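Local coordinates for 2-c-methyl-d-erythritol 4-phosphate cytidylyltransferase (Streptococcus pneumoniae, PDB 2VSH), which catalyses the transfer of the cytidylyl group of CTP to D-ribitol 5-phosphate, giving the CDP-ribitol used for teichoic acid precursors, at residues P22-L34 against I220-I233. Numbering follows the deposited sequence. Where two conformers were deposited one is given.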
ATOM      1  N   PRO A  22     -10.293  11.222 -15.495  1.00 36.26           N
ATOM      2  CA  PRO A  22      -9.037  11.045 -14.751  1.00 34.39           C
ATOM      3  C   PRO A  22      -8.827  12.134 -13.682  1.00 32.99           C
ATOM      4  O   PRO A  22      -9.074  13.342 -13.969  1.00 32.64           O
ATOM      5  CB  PRO A  22      -7.966  11.155 -15.845  1.00 33.97           C
ATOM      6  CG  PRO A  22      -8.646  11.907 -17.024  1.00 35.22           C
ATOM      7  CD  PRO A  22     -10.121  12.039 -16.715  1.00 36.10           C
ATOM      8  N   LYS A  23      -8.331  11.735 -12.498  1.00 30.05           N
ATOM      9  CA  LYS A  23      -8.325  12.654 -11.351  1.00 28.20           C
ATOM     10  C   LYS A  23      -7.481  13.919 -11.503  1.00 26.01           C
ATOM     11  O   LYS A  23      -7.753  14.911 -10.851  1.00 25.25           O
ATOM     12  CB  LYS A  23      -8.078  11.934 -10.024  1.00 28.18           C
ATOM     13  CG  LYS A  23      -9.396  11.467  -9.399  1.00 31.21           C
ATOM     14  CD  LYS A  23      -9.247  10.156  -8.709  1.00 32.69           C
ATOM     15  CE  LYS A  23     -10.570   9.407  -8.671  1.00 32.17           C
ATOM     16  NZ  LYS A  23     -11.396  10.048  -7.632  1.00 35.48           N
ATOM     17  N   GLN A  24      -6.499  13.904 -12.399  1.00 24.48           N
ATOM     18  CA  GLN A  24      -5.625  15.070 -12.586  1.00 22.93           C
ATOM     19  C   GLN A  24      -6.364  16.326 -13.070  1.00 22.31           C
ATOM     20  O   GLN A  24      -5.878  17.438 -12.863  1.00 21.43           O
ATOM     21  CB  GLN A  24      -4.469  14.748 -13.521  1.00 22.67           C
ATOM     22  CG  GLN A  24      -4.875  14.550 -14.960  1.00 25.31           C
ATOM     23  CD  GLN A  24      -5.022  13.096 -15.306  1.00 30.69           C
ATOM     24  OE1 GLN A  24      -5.170  12.221 -14.417  1.00 31.03           O
ATOM     25  NE2 GLN A  24      -4.989  12.809 -16.608  1.00 30.78           N
ATOM     26  N   PHE A  25      -7.534  16.151 -13.689  1.00 22.10           N
ATOM     27  CA  PHE A  25      -8.322  17.292 -14.168  1.00 23.03           C
ATOM     28  C   PHE A  25      -9.331  17.795 -13.141  1.00 23.23           C
ATOM     29  O   PHE A  25     -10.021  18.781 -13.358  1.00 23.50           O
ATOM     30  CB  PHE A  25      -8.978  17.004 -15.520  1.00 23.23           C
ATOM     31  CG  PHE A  25      -7.982  16.738 -16.619  1.00 25.17           C
ATOM     32  CD1 PHE A  25      -6.980  17.662 -16.905  1.00 24.16           C
ATOM     33  CD2 PHE A  25      -8.046  15.570 -17.371  1.00 26.63           C
ATOM     34  CE1 PHE A  25      -6.039  17.419 -17.912  1.00 24.31           C
ATOM     35  CE2 PHE A  25      -7.118  15.320 -18.377  1.00 23.29           C
ATOM     36  CZ  PHE A  25      -6.114  16.246 -18.648  1.00 23.83           C
ATOM     37  N   LEU A  26      -9.386  17.104 -12.017  1.00 23.35           N
ATOM     38  CA  LEU A  26     -10.220  17.491 -10.898  1.00 24.57           C
ATOM     39  C   LEU A  26      -9.570  18.583 -10.057  1.00 24.37           C
ATOM     40  O   LEU A  26      -8.350  18.620  -9.906  1.00 22.52           O
ATOM     41  CB  LEU A  26     -10.499  16.257 -10.036  1.00 24.99           C
ATOM     42  CG  LEU A  26     -11.943  15.767 -10.034  1.00 29.08           C
ATOM     43  CD1 LEU A  26     -12.647  15.986 -11.360  1.00 29.63           C
ATOM     44  CD2 LEU A  26     -12.009  14.296  -9.599  1.00 31.34           C
ATOM     45  N   GLU A  27     -10.405  19.450  -9.488  1.00 26.12           N
ATOM     46  CA  GLU A  27      -9.934  20.543  -8.641  1.00 27.01           C
ATOM     47  C   GLU A  27      -9.488  20.040  -7.274  1.00 27.31           C
ATOM     48  O   GLU A  27     -10.183  19.252  -6.625  1.00 27.92           O
ATOM     49  CB  GLU A  27     -11.026  21.611  -8.493  1.00 28.56           C
ATOM     50  CG  GLU A  27     -10.750  22.667  -7.426  1.00 29.60           C
ATOM     51  CD  GLU A  27     -11.811  23.752  -7.380  1.00 32.03           C
ATOM     52  OE1 GLU A  27     -11.604  24.788  -8.048  0.50 31.64           O
ATOM     53  OE2 GLU A  27     -12.850  23.564  -6.687  1.00 32.64           O
ATOM     54  N   LEU A  28      -8.315  20.498  -6.855  1.00 26.76           N
ATOM     55  CA  LEU A  28      -7.888  20.385  -5.472  1.00 27.62           C
ATOM     56  C   LEU A  28      -7.717  21.809  -4.954  1.00 28.83           C
ATOM     57  O   LEU A  28      -6.905  22.577  -5.484  1.00 28.98           O
ATOM     58  CB  LEU A  28      -6.574  19.606  -5.382  1.00 26.33           C
ATOM     59  CG  LEU A  28      -6.012  19.284  -3.997  1.00 27.09           C
ATOM     60  CD1 LEU A  28      -6.987  18.467  -3.152  1.00 26.54           C
ATOM     61  CD2 LEU A  28      -4.670  18.584  -4.139  1.00 25.53           C
ATOM     62  N   GLY A  29      -8.476  22.164  -3.925  1.00 29.89           N
ATOM     63  CA  GLY A  29      -8.482  23.532  -3.430  1.00 31.54           C
ATOM     64  C   GLY A  29      -9.206  24.358  -4.465  1.00 32.46           C
ATOM     65  O   GLY A  29     -10.428  24.277  -4.581  1.00 33.55           O
ATOM     66  N   ASP A  30      -8.452  25.116  -5.257  1.00 32.35           N
ATOM     67  CA  ASP A  30      -9.060  25.981  -6.264  1.00 33.08           C
ATOM     68  C   ASP A  30      -8.425  25.843  -7.663  1.00 31.49           C
ATOM     69  O   ASP A  30      -8.706  26.634  -8.569  1.00 31.90           O
ATOM     70  CB  ASP A  30      -9.079  27.433  -5.763  1.00 35.66           C
ATOM     71  CG  ASP A  30      -9.998  27.625  -4.539  1.00 39.58           C
ATOM     72  OD1 ASP A  30     -11.246  27.609  -4.698  1.00 42.96           O
ATOM     73  OD2 ASP A  30      -9.471  27.795  -3.410  1.00 42.53           O
ATOM     74  N   ARG A  31      -7.613  24.799  -7.836  1.00 28.84           N
ATOM     75  CA  ARG A  31      -6.894  24.541  -9.086  1.00 27.82           C
ATOM     76  C   ARG A  31      -6.839  23.043  -9.359  1.00 25.34           C
ATOM     77  O   ARG A  31      -6.781  22.260  -8.405  1.00 24.53           O
ATOM     78  CB  ARG A  31      -5.469  25.095  -8.985  1.00 27.61           C
ATOM     79  CG  ARG A  31      -5.410  26.580  -9.291  1.00 33.06           C
ATOM     80  CD  ARG A  31      -4.360  27.348  -8.500  1.00 37.20           C
ATOM     81  NE  ARG A  31      -3.224  26.538  -8.079  1.00 38.17           N
ATOM     82  CZ  ARG A  31      -2.878  26.367  -6.807  1.00 40.00           C
ATOM     83  NH1 ARG A  31      -3.581  26.945  -5.838  1.00 43.49           N
ATOM     84  NH2 ARG A  31      -1.829  25.624  -6.499  1.00 40.99           N
ATOM     85  N   PRO A  32      -6.856  22.642 -10.651  1.00 24.06           N
ATOM     86  CA  PRO A  32      -6.796  21.220 -11.008  1.00 23.08           C
ATOM     87  C   PRO A  32      -5.541  20.566 -10.469  1.00 22.19           C
ATOM     88  O   PRO A  32      -4.470  21.195 -10.428  1.00 22.04           O
ATOM     89  CB  PRO A  32      -6.739  21.219 -12.547  1.00 23.09           C
ATOM     90  CG  PRO A  32      -7.274  22.544 -12.966  1.00 24.17           C
ATOM     91  CD  PRO A  32      -6.923  23.505 -11.845  1.00 24.68           C
ATOM     92  N   ILE A  33      -5.663  19.302 -10.079  1.00 21.51           N
ATOM     93  CA  ILE A  33      -4.514  18.548  -9.579  1.00 20.54           C
ATOM     94  C   ILE A  33      -3.306  18.678 -10.502  1.00 19.84           C
ATOM     95  O   ILE A  33      -2.172  18.907 -10.031  1.00 20.56           O
ATOM     96  CB  ILE A  33      -4.885  17.051  -9.302  1.00 20.63           C
ATOM     97  CG1 ILE A  33      -5.854  16.974  -8.110  1.00 20.89           C
ATOM     98  CG2 ILE A  33      -3.611  16.225  -9.002  1.00 16.36           C
ATOM     99  CD1 ILE A  33      -6.643  15.654  -7.972  1.00 22.32           C
ATOM    100  N   LEU A  34      -3.534  18.549 -11.813  1.00 19.94           N
ATOM    101  CA  LEU A  34      -2.452  18.654 -12.791  1.00 19.46           C
ATOM    102  C   LEU A  34      -1.674  19.961 -12.653  1.00 19.42           C
ATOM    103  O   LEU A  34      -0.446  19.986 -12.788  1.00 18.74           O
ATOM    104  CB  LEU A  34      -2.994  18.535 -14.228  1.00 19.50           C
ATOM    105  CG  LEU A  34      -1.978  18.743 -15.357  1.00 19.76           C
ATOM    106  CD1 LEU A  34      -0.832  17.698 -15.342  1.00 17.96           C
ATOM    107  CD2 LEU A  34      -2.668  18.786 -16.721  1.00 19.81           C
ATOM    108  N   ILE A 220      -3.001  10.403  -6.134  1.00 21.08           N
ATOM    109  CA  ILE A 220      -4.454  10.578  -6.026  1.00 21.17           C
ATOM    110  C   ILE A 220      -5.121   9.712  -7.089  1.00 21.72           C
ATOM    111  O   ILE A 220      -5.237  10.114  -8.238  1.00 20.57           O
ATOM    112  CB  ILE A 220      -4.889  12.069  -6.119  1.00 20.73           C
ATOM    113  CG1 ILE A 220      -4.166  12.895  -5.053  1.00 20.07           C
ATOM    114  CG2 ILE A 220      -6.412  12.195  -5.970  1.00 21.10           C
ATOM    115  CD1 ILE A 220      -4.208  14.405  -5.273  1.00 21.43           C
ATOM    116  N   THR A 221      -5.516   8.506  -6.679  1.00 22.85           N
ATOM    117  CA  THR A 221      -6.089   7.500  -7.573  1.00 24.12           C
ATOM    118  C   THR A 221      -7.580   7.311  -7.301  1.00 24.87           C
ATOM    119  O   THR A 221      -8.389   7.333  -8.223  1.00 24.83           O
ATOM    120  CB  THR A 221      -5.346   6.133  -7.388  1.00 24.78           C
ATOM    121  OG1 THR A 221      -4.022   6.250  -7.917  1.00 24.98           O
ATOM    122  CG2 THR A 221      -6.065   5.007  -8.101  1.00 25.56           C
ATOM    123  N   THR A 222      -7.931   7.120  -6.034  1.00 25.26           N
ATOM    124  CA  THR A 222      -9.288   6.804  -5.655  1.00 27.13           C
ATOM    125  C   THR A 222      -9.950   8.025  -5.016  1.00 28.33           C
ATOM    126  O   THR A 222      -9.276   8.991  -4.657  1.00 28.15           O
ATOM    127  CB  THR A 222      -9.340   5.624  -4.633  1.00 27.76           C
ATOM    128  OG1 THR A 222      -8.812   6.070  -3.386  1.00 26.55           O
ATOM    129  CG2 THR A 222      -8.539   4.412  -5.123  1.00 26.85           C
ATOM    130  N   VAL A 223     -11.269   7.976  -4.872  1.00 29.67           N
ATOM    131  CA  VAL A 223     -12.005   9.055  -4.200  1.00 31.66           C
ATOM    132  C   VAL A 223     -11.587   9.183  -2.715  1.00 32.64           C
ATOM    133  O   VAL A 223     -11.679  10.265  -2.135  1.00 33.73           O
ATOM    134  CB  VAL A 223     -13.556   8.895  -4.351  1.00 33.25           C
ATOM    135  CG1 VAL A 223     -14.266  10.232  -4.141  1.00 34.49           C
ATOM    136  CG2 VAL A 223     -13.903   8.382  -5.732  1.00 33.21           C
ATOM    137  N   THR A 224     -11.108   8.092  -2.118  1.00 32.48           N
ATOM    138  CA  THR A 224     -10.484   8.152  -0.785  1.00 33.60           C
ATOM    139  C   THR A 224      -9.174   8.955  -0.816  1.00 31.77           C
ATOM    140  O   THR A 224      -8.930   9.777   0.061  1.00 32.61           O
ATOM    141  CB  THR A 224     -10.245   6.743  -0.209  1.00 34.04           C
ATOM    142  OG1 THR A 224     -11.511   6.108   0.004  1.00 37.23           O
ATOM    143  CG2 THR A 224      -9.479   6.802   1.123  1.00 36.20           C
ATOM    144  N   ASP A 225      -8.349   8.731  -1.832  1.00 29.82           N
ATOM    145  CA  ASP A 225      -7.099   9.498  -1.977  1.00 28.51           C
ATOM    146  C   ASP A 225      -7.398  10.984  -2.124  1.00 28.44           C
ATOM    147  O   ASP A 225      -6.677  11.824  -1.587  1.00 27.79           O
ATOM    148  CB  ASP A 225      -6.285   9.023  -3.173  1.00 27.06           C
ATOM    149  CG  ASP A 225      -5.847   7.598  -3.040  1.00 27.74           C
ATOM    150  OD1 ASP A 225      -5.695   7.131  -1.894  1.00 30.35           O
ATOM    151  OD2 ASP A 225      -5.664   6.941  -4.075  1.00 24.68           O
ATOM    152  N   LEU A 226      -8.465  11.291  -2.856  1.00 28.11           N
ATOM    153  CA  LEU A 226      -8.927  12.659  -3.056  1.00 28.49           C
ATOM    154  C   LEU A 226      -9.272  13.333  -1.719  1.00 29.74           C
ATOM    155  O   LEU A 226      -8.914  14.497  -1.500  1.00 29.93           O
ATOM    156  CB  LEU A 226     -10.165  12.666  -3.962  1.00 28.92           C
ATOM    157  CG  LEU A 226     -10.419  13.767  -5.006  1.00 30.00           C
ATOM    158  CD1 LEU A 226     -11.912  14.018  -5.115  1.00 29.76           C
ATOM    159  CD2 LEU A 226      -9.665  15.081  -4.738  1.00 29.49           C
ATOM    160  N   LYS A 227      -9.975  12.604  -0.849  1.00 30.27           N
ATOM    161  CA  LYS A 227     -10.330  13.079   0.498  1.00 31.77           C
ATOM    162  C   LYS A 227      -9.084  13.377   1.326  1.00 31.06           C
ATOM    163  O   LYS A 227      -9.002  14.406   1.988  1.00 31.55           O
ATOM    164  CB  LYS A 227     -11.142  12.031   1.254  1.00 33.19           C
ATOM    165  CG  LYS A 227     -12.435  11.585   0.626  1.00 34.80           C
ATOM    166  CD  LYS A 227     -13.112  10.599   1.593  1.00 36.52           C
ATOM    167  CE  LYS A 227     -14.398  10.035   1.012  1.00 36.99           C
ATOM    168  NZ  LYS A 227     -15.006   9.049   1.957  1.00 36.70           N
ATOM    169  N   ILE A 228      -8.122  12.458   1.284  1.00 30.05           N
ATOM    170  CA  ILE A 228      -6.844  12.646   1.956  1.00 29.93           C
ATOM    171  C   ILE A 228      -6.176  13.929   1.420  1.00 29.40           C
ATOM    172  O   ILE A 228      -5.860  14.827   2.197  1.00 30.12           O
ATOM    173  CB  ILE A 228      -5.935  11.397   1.824  1.00 29.36           C
ATOM    174  CG1 ILE A 228      -6.596  10.193   2.510  1.00 29.60           C
ATOM    175  CG2 ILE A 228      -4.559  11.653   2.458  1.00 28.72           C
ATOM    176  CD1 ILE A 228      -6.014   8.841   2.089  1.00 29.85           C
ATOM    177  N   ALA A 229      -6.036  14.041   0.097  1.00 27.18           N
ATOM    178  CA  ALA A 229      -5.475  15.245  -0.528  1.00 26.59           C
ATOM    179  C   ALA A 229      -6.122  16.550  -0.050  1.00 28.38           C
ATOM    180  O   ALA A 229      -5.421  17.511   0.304  1.00 27.75           O
ATOM    181  CB  ALA A 229      -5.541  15.139  -2.053  1.00 25.56           C
ATOM    182  N   LYS A 230      -7.461  16.576  -0.021  1.00 29.34           N
ATOM    183  CA  LYS A 230      -8.202  17.739   0.461  1.00 32.05           C
ATOM    184  C   LYS A 230      -7.883  18.086   1.924  1.00 34.41           C
ATOM    185  O   LYS A 230      -7.758  19.257   2.268  1.00 34.96           O
ATOM    186  CB  LYS A 230      -9.712  17.511   0.348  1.00 32.55           C
ATOM    187  CG  LYS A 230     -10.271  17.434  -1.054  1.00 31.22           C
ATOM    188  CD  LYS A 230     -11.810  17.393  -0.960  1.00 34.04           C
ATOM    189  CE  LYS A 230     -12.458  17.010  -2.273  1.00 32.71           C
ATOM    190  NZ  LYS A 230     -13.937  16.904  -2.121  1.00 36.09           N
ATOM    191  N   SER A 231      -7.798  17.059   2.775  1.00 36.07           N
ATOM    192  CA  SER A 231      -7.472  17.235   4.190  1.00 38.65           C
ATOM    193  C   SER A 231      -6.071  17.810   4.335  1.00 38.89           C
ATOM    194  O   SER A 231      -5.829  18.592   5.244  1.00 40.30           O
ATOM    195  CB  SER A 231      -7.568  15.909   4.957  1.00 38.86           C
ATOM    196  OG  SER A 231      -6.481  15.038   4.637  1.00 38.19           O
ATOM    197  N   MET A 232      -5.174  17.429   3.424  1.00 38.51           N
ATOM    198  CA  MET A 232      -3.761  17.842   3.442  1.00 39.43           C
ATOM    199  C   MET A 232      -3.539  19.304   3.062  1.00 40.99           C
ATOM    200  O   MET A 232      -2.660  19.957   3.607  1.00 41.64           O
ATOM    201  CB  MET A 232      -2.916  16.962   2.514  1.00 37.42           C
ATOM    202  CG  MET A 232      -2.557  15.592   3.088  1.00 37.19           C
ATOM    203  SD  MET A 232      -1.855  14.501   1.831  1.00 35.14           S
ATOM    204  CE  MET A 232      -0.209  15.180   1.684  1.00 34.06           C
ATOM    205  N   ILE A 233      -4.316  19.807   2.107  1.00 42.62           N
ATOM    206  CA  ILE A 233      -4.227  21.215   1.730  1.00 44.83           C
ATOM    207  C   ILE A 233      -4.919  22.061   2.799  1.00 47.93           C
ATOM    208  O   ILE A 233      -5.047  23.283   2.660  1.00 49.37           O
ATOM    209  CB  ILE A 233      -4.833  21.503   0.327  1.00 44.11           C
ATOM    210  CG1 ILE A 233      -6.308  21.083   0.276  1.00 45.62           C
ATOM    211  CG2 ILE A 233      -4.002  20.840  -0.768  1.00 41.89           C
ATOM    212  CD1 ILE A 233      -7.168  21.904  -0.658  1.00 46.65           C
TER
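Leu28 packs closely against the C-terminal helix 223-232: its CD1 lies 3.8 Å from Ala229 CB and 3.7 Å from the backbone N of Lys230. With CG anti to the backbone N (chi1 -175°), the isobutyl group extends to the helix and passes Ile233 in the opposite direction, Leu28 CG to Ile233 CG2 4.1 Å. Ile233 CD1 in turn lies 3.5 Å from Gly29 CA, tighter than usual for two carbons. Deeper in, Ile33 and Ile220 meet tip to tip, their CD1 atoms 3.8 Å apart.

Toward solvent the fit slackens: Leu26 CD2 and Leu226 CD1 are 4.5 Å apart. Lys23, by contrast, is partly exposed yet lies close over the backbone, Lys23 CD 3.0 Å from Thr221 O; bent at chi2 and chi4, it crosses Val223 at roughly a right angle. Beside it, Thr222 and Asp225 form a capping box, Asp225 N donating to Thr222 OG1 (159°), while Asp225 OD2 accepts from the backbone N atoms of Thr221 and Thr222.

Ile220 is hydrogen-bonded through its backbone to Val115, next to Ser114, which probably belongs to the CTP site. The contact thus joins the hairpin of strands 27-28 and 31-32 and the start of helix 33-42 to helix 223-232, whose Ile228 packs on Ile228 of the second subunit.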